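Long-range contact in FAD-dependent oxidoreductase (Actinomadura kijaniata, PDB 3M9V), which probably acts as a flavin-dependent oxidoreductase of the acyl-CoA dehydrogenase family in the biosynthesis of the sugar D-kijanose, and binds dTDP: residues Thr14-Leu28 against Leu76-Ala90. Sequence-based numbering, arbitrary orientation.
Sequences TGLYAPVTPAGRVLL and LGVDRLYDVAVALLA
Asp-83 and Tyr-82 of helix 81-90 hold the loop before helix 22-28, which begins with a type I' turn from Thr-14 to Tyr-17, in the helical N-terminal region of an acyl-CoA dehydrogenase fold; the axes of segments 22-28 and 81-90 run nearly parallel, at 15°. Followed outward, Asp-83 has CB against CA of Gly-24, and glycine suits that place because a CB there would run into OD2 of Asp-83. Its CG lies by CB of Pro-19. OD1 accepts from N of Val-20 at 2.7 Å, on the syn side; OD2 accepts from OG1 of Thr-21 at 2.6 Å and weakly from N of Thr-21. A short acid matches both backbone N-H groups and the hydroxyl. Thr-21 is the N-cap, its OG1 also accepting from N of Gly-24. With CG anti to the backbone N (chi1 -176°), Tyr-82 reaches the turn, where its OH accepts from N of Leu-16 at 3.0 Å. CD2 of Leu-16 sits over the ring face, 3.8 Å from the centroid, a CH-pi contact, and CG1 of Val-20 packs on CE2. A phenylalanine in place of the tyrosine would probably keep this packing but leave N of Leu-16 without its acceptor. CD2 of Leu-27 meets CB of Ala-87 at 3.6 Å, the small alanine letting the leucine come close. A water lies 2.6 Å from OH of Tyr-82, within hydrogen-bonding distance of O of Thr-14 and O of Ala-18.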
ATOM      1  N   THR A  14      -4.564 -24.413  11.977  1.00 17.13           N
ATOM      2  CA  THR A  14      -4.101 -23.236  11.255  1.00 15.42           C
ATOM      3  C   THR A  14      -4.056 -21.959  12.088  1.00 15.54           C
ATOM      4  O   THR A  14      -4.646 -21.879  13.163  1.00 14.69           O
ATOM      5  CB  THR A  14      -5.022 -22.906  10.043  1.00 17.38           C
ATOM      6  OG1 THR A  14      -6.260 -22.375  10.559  1.00 19.02           O
ATOM      7  CG2 THR A  14      -5.284 -24.133   9.123  1.00 17.08           C
ATOM      8  N   GLY A  15      -3.412 -20.928  11.544  1.00 13.45           N
ATOM      9  CA  GLY A  15      -3.496 -19.568  12.067  1.00 12.82           C
ATOM     10  C   GLY A  15      -2.921 -19.342  13.450  1.00 16.17           C
ATOM     11  O   GLY A  15      -3.215 -18.293  14.039  1.00 18.25           O
ATOM     12  N   LEU A  16      -2.165 -20.309  13.991  1.00 14.38           N
ATOM     13  CA  LEU A  16      -1.725 -20.247  15.385  1.00 15.83           C
ATOM     14  C   LEU A  16      -2.899 -20.085  16.366  1.00 16.82           C
ATOM     15  O   LEU A  16      -2.708 -19.463  17.419  1.00 16.16           O
ATOM     16  CB  LEU A  16      -0.746 -19.073  15.545  1.00 15.04           C
ATOM     17  CG  LEU A  16       0.546 -19.230  14.710  1.00 18.07           C
ATOM     18  CD1 LEU A  16       1.498 -18.048  14.776  1.00 16.80           C
ATOM     19  CD2 LEU A  16       1.390 -20.436  15.114  1.00 19.44           C
ATOM     20  N   TYR A  17      -4.084 -20.603  16.041  1.00 14.62           N
ATOM     21  CA  TYR A  17      -5.224 -20.421  16.946  1.00 16.35           C
ATOM     22  C   TYR A  17      -5.142 -21.351  18.145  1.00 17.71           C
ATOM     23  O   TYR A  17      -5.731 -21.039  19.157  1.00 17.94           O
ATOM     24  CB  TYR A  17      -6.574 -20.589  16.233  1.00 17.29           C
ATOM     25  CG  TYR A  17      -6.831 -19.534  15.164  1.00 16.04           C
ATOM     26  CD1 TYR A  17      -7.026 -19.897  13.829  1.00 18.38           C
ATOM     27  CD2 TYR A  17      -6.960 -18.190  15.492  1.00 13.75           C
ATOM     28  CE1 TYR A  17      -7.296 -18.927  12.859  1.00 14.91           C
ATOM     29  CE2 TYR A  17      -7.194 -17.209  14.510  1.00 18.52           C
ATOM     30  CZ  TYR A  17      -7.369 -17.595  13.191  1.00 15.99           C
ATOM     31  OH  TYR A  17      -7.571 -16.670  12.180  1.00 12.21           O
ATOM     32  N   ALA A  18      -4.377 -22.444  18.085  1.00 20.12           N
ATOM     33  CA  ALA A  18      -4.387 -23.445  19.161  1.00 20.47           C
ATOM     34  C   ALA A  18      -3.195 -24.365  18.955  1.00 20.66           C
ATOM     35  O   ALA A  18      -2.750 -24.547  17.821  1.00 19.77           O
ATOM     36  CB  ALA A  18      -5.651 -24.302  19.139  1.00 22.96           C
ATOM     37  N   PRO A  19      -2.639 -24.908  20.051  1.00 21.43           N
ATOM     38  CA  PRO A  19      -1.461 -25.773  19.920  1.00 20.52           C
ATOM     39  C   PRO A  19      -1.895 -27.068  19.250  1.00 21.33           C
ATOM     40  O   PRO A  19      -3.053 -27.439  19.355  1.00 18.39           O
ATOM     41  CB  PRO A  19      -1.063 -26.081  21.368  1.00 21.77           C
ATOM     42  CG  PRO A  19      -1.833 -25.144  22.230  1.00 23.82           C
ATOM     43  CD  PRO A  19      -3.062 -24.710  21.448  1.00 21.79           C
ATOM     44  N   VAL A  20      -1.008 -27.762  18.553  1.00 20.75           N
ATOM     45  CA  VAL A  20      -1.444 -28.951  17.849  1.00 22.80           C
ATOM     46  C   VAL A  20      -0.987 -30.242  18.527  1.00 24.27           C
ATOM     47  O   VAL A  20      -1.241 -31.328  17.994  1.00 26.44           O
ATOM     48  CB  VAL A  20      -0.906 -28.942  16.395  1.00 22.49           C
ATOM     49  CG1 VAL A  20      -1.490 -27.722  15.675  1.00 25.27           C
ATOM     50  CG2 VAL A  20       0.605 -28.814  16.385  1.00 26.51           C
ATOM     51  N   THR A  21      -0.292 -30.158  19.659  1.00 22.25           N
ATOM     52  CA  THR A  21       0.076 -31.400  20.343  1.00 23.93           C
ATOM     53  C   THR A  21      -0.275 -31.316  21.813  1.00 22.61           C
ATOM     54  O   THR A  21      -0.445 -30.221  22.341  1.00 23.72           O
ATOM     55  CB  THR A  21       1.593 -31.693  20.329  1.00 22.71           C
ATOM     56  OG1 THR A  21       2.256 -30.626  21.013  1.00 20.80           O
ATOM     57  CG2 THR A  21       2.132 -31.751  18.931  1.00 24.61           C
ATOM     58  N   PRO A  22      -0.414 -32.487  22.467  1.00 23.86           N
ATOM     59  CA  PRO A  22      -0.735 -32.501  23.898  1.00 24.99           C
ATOM     60  C   PRO A  22       0.303 -31.714  24.718  1.00 22.64           C
ATOM     61  O   PRO A  22      -0.041 -30.936  25.594  1.00 24.62           O
ATOM     62  CB  PRO A  22      -0.731 -34.000  24.253  1.00 25.50           C
ATOM     63  CG  PRO A  22      -1.119 -34.670  22.941  1.00 26.13           C
ATOM     64  CD  PRO A  22      -0.497 -33.822  21.845  1.00 23.17           C
ATOM     65  N   ALA A  23       1.590 -31.861  24.454  1.00 23.40           N
ATOM     66  CA  ALA A  23       2.524 -31.071  25.252  1.00 24.50           C
ATOM     67  C   ALA A  23       2.357 -29.562  25.042  1.00 24.30           C
ATOM     68  O   ALA A  23       2.489 -28.765  25.993  1.00 22.22           O
ATOM     69  CB  ALA A  23       3.946 -31.519  24.999  1.00 24.20           C
ATOM     70  N   GLY A  24       2.010 -29.195  23.803  1.00 22.10           N
ATOM     71  CA  GLY A  24       1.816 -27.790  23.465  1.00 19.51           C
ATOM     72  C   GLY A  24       0.635 -27.286  24.282  1.00 20.97           C
ATOM     73  O   GLY A  24       0.638 -26.161  24.793  1.00 17.14           O
ATOM     74  N   ARG A  25      -0.419 -28.091  24.382  1.00 19.32           N
ATOM     75  CA  ARG A  25      -1.563 -27.641  25.193  1.00 21.98           C
ATOM     76  C   ARG A  25      -1.240 -27.414  26.664  1.00 21.75           C
ATOM     77  O   ARG A  25      -1.653 -26.421  27.278  1.00 24.55           O
ATOM     78  CB  ARG A  25      -2.658 -28.709  25.170  1.00 24.21           C
ATOM     79  CG  ARG A  25      -3.882 -28.347  24.331  1.00 35.43           C
ATOM     80  CD  ARG A  25      -4.755 -29.565  24.004  1.00 42.44           C
ATOM     81  NE  ARG A  25      -4.528 -30.013  22.632  1.00 52.59           N
ATOM     82  CZ  ARG A  25      -4.474 -31.286  22.254  1.00 57.44           C
ATOM     83  NH1 ARG A  25      -4.241 -31.589  20.984  1.00 58.84           N
ATOM     84  NH2 ARG A  25      -4.647 -32.250  23.149  1.00 60.02           N
ATOM     85  N   VAL A  26      -0.510 -28.361  27.249  1.00 23.81           N
ATOM     86  CA  VAL A  26      -0.062 -28.219  28.646  1.00 23.21           C
ATOM     87  C   VAL A  26       0.749 -26.936  28.851  1.00 21.46           C
ATOM     88  O   VAL A  26       0.467 -26.138  29.745  1.00 22.12           O
ATOM     89  CB  VAL A  26       0.764 -29.475  29.074  1.00 24.63           C
ATOM     90  CG1 VAL A  26       1.364 -29.268  30.457  1.00 22.87           C
ATOM     91  CG2 VAL A  26      -0.122 -30.750  29.009  1.00 24.68           C
ATOM     92  N   LEU A  27       1.747 -26.718  28.000  1.00 21.11           N
ATOM     93  CA  LEU A  27       2.484 -25.451  27.977  1.00 19.78           C
ATOM     94  C   LEU A  27       1.585 -24.215  28.018  1.00 19.82           C
ATOM     95  O   LEU A  27       1.739 -23.322  28.857  1.00 19.14           O
ATOM     96  CB  LEU A  27       3.404 -25.403  26.750  1.00 18.86           C
ATOM     97  CG  LEU A  27       4.097 -24.030  26.654  1.00 21.81           C
ATOM     98  CD1 LEU A  27       4.904 -23.841  27.933  1.00 22.16           C
ATOM     99  CD2 LEU A  27       5.030 -23.932  25.429  1.00 20.47           C
ATOM    100  N   LEU A  28       0.629 -24.137  27.099  1.00 21.08           N
ATOM    101  CA  LEU A  28      -0.281 -22.992  27.097  1.00 22.24           C
ATOM    102  C   LEU A  28      -1.169 -22.925  28.342  1.00 25.65           C
ATOM    103  O   LEU A  28      -1.428 -21.840  28.884  1.00 23.27           O
ATOM    104  CB  LEU A  28      -1.123 -23.035  25.816  1.00 23.40           C
ATOM    105  CG  LEU A  28      -2.005 -21.862  25.390  1.00 29.23           C
ATOM    106  CD1 LEU A  28      -1.150 -20.639  25.158  1.00 26.69           C
ATOM    107  CD2 LEU A  28      -2.804 -22.155  24.115  1.00 32.02           C
ATOM    108  N   LEU A  76       8.854 -30.826  29.582  1.00 27.28           N
ATOM    109  CA  LEU A  76       7.524 -31.058  29.027  1.00 28.21           C
ATOM    110  C   LEU A  76       7.590 -31.700  27.654  1.00 26.04           C
ATOM    111  O   LEU A  76       6.580 -32.173  27.186  1.00 26.58           O
ATOM    112  CB  LEU A  76       6.738 -29.776  28.817  1.00 26.21           C
ATOM    113  CG  LEU A  76       6.193 -28.992  29.997  1.00 32.08           C
ATOM    114  CD1 LEU A  76       5.178 -28.021  29.385  1.00 33.50           C
ATOM    115  CD2 LEU A  76       5.522 -29.985  30.940  1.00 37.85           C
ATOM    116  N   GLY A  77       8.731 -31.678  26.976  1.00 24.76           N
ATOM    117  CA  GLY A  77       8.777 -32.283  25.652  1.00 22.92           C
ATOM    118  C   GLY A  77       8.072 -31.528  24.526  1.00 25.22           C
ATOM    119  O   GLY A  77       7.754 -32.143  23.504  1.00 20.01           O
ATOM    120  N   VAL A  78       7.823 -30.227  24.664  1.00 23.08           N
ATOM    121  CA  VAL A  78       7.331 -29.459  23.514  1.00 23.96           C
ATOM    122  C   VAL A  78       8.377 -29.537  22.415  1.00 23.44           C
ATOM    123  O   VAL A  78       9.544 -29.203  22.608  1.00 24.26           O
ATOM    124  CB  VAL A  78       6.988 -27.993  23.855  1.00 24.37           C
ATOM    125  CG1 VAL A  78       6.534 -27.238  22.593  1.00 22.98           C
ATOM    126  CG2 VAL A  78       5.890 -27.982  24.921  1.00 24.39           C
ATOM    127  N   ASP A  79       7.993 -30.030  21.247  1.00 22.57           N
ATOM    128  CA  ASP A  79       8.984 -30.140  20.192  1.00 24.06           C
ATOM    129  C   ASP A  79       8.492 -29.594  18.860  1.00 23.85           C
ATOM    130  O   ASP A  79       9.252 -29.698  17.903  1.00 22.10           O
ATOM    131  CB  ASP A  79       9.417 -31.594  20.019  1.00 25.03           C
ATOM    132  CG  ASP A  79       8.295 -32.444  19.468  1.00 32.90           C
ATOM    133  OD1 ASP A  79       7.108 -32.050  19.464  1.00 31.80           O
ATOM    134  OD2 ASP A  79       8.610 -33.551  19.011  1.00 41.47           O
ATOM    135  N   ARG A  80       7.308 -28.979  18.784  1.00 21.34           N
ATOM    136  CA  ARG A  80       6.924 -28.278  17.553  1.00 21.47           C
ATOM    137  C   ARG A  80       7.181 -26.772  17.610  1.00 21.45           C
ATOM    138  O   ARG A  80       6.752 -26.084  18.543  1.00 20.26           O
ATOM    139  CB  ARG A  80       5.422 -28.400  17.312  1.00 23.27           C
ATOM    140  CG  ARG A  80       4.846 -29.781  17.052  1.00 26.85           C
ATOM    141  CD  ARG A  80       5.429 -30.496  15.864  1.00 37.14           C
ATOM    142  NE  ARG A  80       4.855 -31.841  15.899  1.00 42.60           N
ATOM    143  CZ  ARG A  80       3.753 -32.207  15.253  1.00 43.00           C
ATOM    144  NH1 ARG A  80       3.111 -31.350  14.469  1.00 41.67           N
ATOM    145  NH2 ARG A  80       3.315 -33.452  15.347  1.00 41.17           N
ATOM    146  N   LEU A  81       7.799 -26.242  16.557  1.00 20.26           N
ATOM    147  CA  LEU A  81       7.933 -24.791  16.467  1.00 19.15           C
ATOM    148  C   LEU A  81       6.563 -24.113  16.492  1.00 17.19           C
ATOM    149  O   LEU A  81       6.371 -23.014  17.018  1.00 17.79           O
ATOM    150  CB  LEU A  81       8.704 -24.450  15.193  1.00 16.64           C
ATOM    151  CG  LEU A  81      10.202 -24.818  15.270  1.00 18.74           C
ATOM    152  CD1 LEU A  81      10.657 -24.965  13.824  1.00 17.11           C
ATOM    153  CD2 LEU A  81      11.040 -23.763  16.006  1.00 18.36           C
ATOM    154  N   TYR A  82       5.603 -24.765  15.851  1.00 16.36           N
ATOM    155  CA  TYR A  82       4.273 -24.208  15.755  1.00 15.89           C
ATOM    156  C   TYR A  82       3.767 -24.045  17.178  1.00 15.99           C
ATOM    157  O   TYR A  82       3.229 -23.002  17.489  1.00 17.00           O
ATOM    158  CB  TYR A  82       3.368 -25.148  14.970  1.00 16.55           C
ATOM    159  CG  TYR A  82       1.968 -24.631  14.716  1.00 17.25           C
ATOM    160  CD1 TYR A  82       1.674 -24.027  13.490  1.00 14.27           C
ATOM    161  CD2 TYR A  82       0.969 -24.758  15.668  1.00 16.27           C
ATOM    162  CE1 TYR A  82       0.415 -23.543  13.193  1.00 15.00           C
ATOM    163  CE2 TYR A  82      -0.314 -24.273  15.379  1.00 18.17           C
ATOM    164  CZ  TYR A  82      -0.562 -23.690  14.138  1.00 15.54           C
ATOM    165  OH  TYR A  82      -1.796 -23.227  13.754  1.00 13.35           O
ATOM    166  N   ASP A  83       3.896 -25.042  18.051  1.00 17.00           N
ATOM    167  CA  ASP A  83       3.356 -24.819  19.382  1.00 17.08           C
ATOM    168  C   ASP A  83       4.136 -23.806  20.200  1.00 17.46           C
ATOM    169  O   ASP A  83       3.519 -23.148  21.045  1.00 14.76           O
ATOM    170  CB  ASP A  83       3.263 -26.108  20.204  1.00 20.86           C
ATOM    171  CG  ASP A  83       2.160 -27.007  19.691  1.00 21.52           C
ATOM    172  OD1 ASP A  83       1.383 -26.533  18.842  1.00 28.04           O
ATOM    173  OD2 ASP A  83       2.054 -28.159  20.132  1.00 25.35           O
ATOM    174  N   VAL A  84       5.452 -23.725  19.989  1.00 14.10           N
ATOM    175  CA  VAL A  84       6.213 -22.705  20.678  1.00 14.29           C
ATOM    176  C   VAL A  84       5.701 -21.339  20.227  1.00 16.72           C
ATOM    177  O   VAL A  84       5.551 -20.421  21.037  1.00 17.12           O
ATOM    178  CB  VAL A  84       7.725 -22.814  20.352  1.00 16.02           C
ATOM    179  CG1 VAL A  84       8.482 -21.609  20.944  1.00 17.21           C
ATOM    180  CG2 VAL A  84       8.315 -24.110  20.909  1.00 14.02           C
ATOM    181  N   ALA A  85       5.415 -21.175  18.932  1.00 14.59           N
ATOM    182  CA  ALA A  85       4.933 -19.852  18.482  1.00 12.69           C
ATOM    183  C   ALA A  85       3.547 -19.566  19.081  1.00 14.09           C
ATOM    184  O   ALA A  85       3.227 -18.415  19.401  1.00 15.04           O
ATOM    185  CB  ALA A  85       4.893 -19.785  16.947  1.00 13.31           C
ATOM    186  N   VAL A  86       2.721 -20.592  19.281  1.00 15.66           N
ATOM    187  CA  VAL A  86       1.376 -20.344  19.838  1.00 12.79           C
ATOM    188  C   VAL A  86       1.511 -19.866  21.277  1.00 13.80           C
ATOM    189  O   VAL A  86       0.836 -18.936  21.727  1.00 15.61           O
ATOM    190  CB  VAL A  86       0.500 -21.593  19.803  1.00 15.11           C
ATOM    191  CG1 VAL A  86      -0.830 -21.365  20.597  1.00 14.12           C
ATOM    192  CG2 VAL A  86       0.158 -21.939  18.338  1.00 11.95           C
ATOM    193  N   ALA A  87       2.440 -20.445  22.023  1.00 14.79           N
ATOM    194  CA  ALA A  87       2.714 -19.941  23.374  1.00 14.76           C
ATOM    195  C   ALA A  87       3.320 -18.535  23.432  1.00 14.61           C
ATOM    196  O   ALA A  87       2.924 -17.693  24.262  1.00 14.92           O
ATOM    197  CB  ALA A  87       3.588 -20.970  24.088  1.00 11.88           C
ATOM    198  N   LEU A  88       4.285 -18.244  22.552  1.00 15.90           N
ATOM    199  CA  LEU A  88       4.848 -16.884  22.473  1.00 14.21           C
ATOM    200  C   LEU A  88       3.796 -15.833  22.135  1.00 16.03           C
ATOM    201  O   LEU A  88       3.820 -14.701  22.618  1.00 18.77           O
ATOM    202  CB  LEU A  88       5.993 -16.811  21.453  1.00 12.78           C
ATOM    203  CG  LEU A  88       7.169 -17.729  21.820  1.00 13.48           C
ATOM    204  CD1 LEU A  88       8.300 -17.672  20.781  1.00 17.64           C
ATOM    205  CD2 LEU A  88       7.724 -17.273  23.163  1.00 15.47           C
ATOM    206  N   LEU A  89       2.902 -16.172  21.212  1.00 17.10           N
ATOM    207  CA  LEU A  89       1.804 -15.271  20.861  1.00 15.30           C
ATOM    208  C   LEU A  89       0.981 -14.934  22.120  1.00 15.83           C
ATOM    209  O   LEU A  89       0.713 -13.755  22.415  1.00 15.13           O
ATOM    210  CB  LEU A  89       0.981 -15.999  19.776  1.00 14.25           C
ATOM    211  CG  LEU A  89      -0.074 -15.195  19.008  1.00 14.00           C
ATOM    212  CD1 LEU A  89      -0.648 -16.045  17.838  1.00 15.57           C
ATOM    213  CD2 LEU A  89      -1.239 -14.801  19.945  1.00 15.38           C
ATOM    214  N   ALA A  90       0.581 -15.949  22.885  1.00 15.99           N
ATOM    215  CA  ALA A  90      -0.202 -15.663  24.108  1.00 18.95           C
ATOM    216  C   ALA A  90       0.593 -14.783  25.086  1.00 19.55           C
ATOM    217  O   ALA A  90       0.054 -13.819  25.652  1.00 16.80           O
ATOM    218  CB  ALA A  90      -0.639 -16.999  24.813  1.00 18.47           C
TER
HETATM  219  O   HOH W   1      -3.745 -23.852  15.287  1.00 19.27           O
HETATM  220  O   HOH W   2       5.149 -29.536  20.511  1.00 31.43           O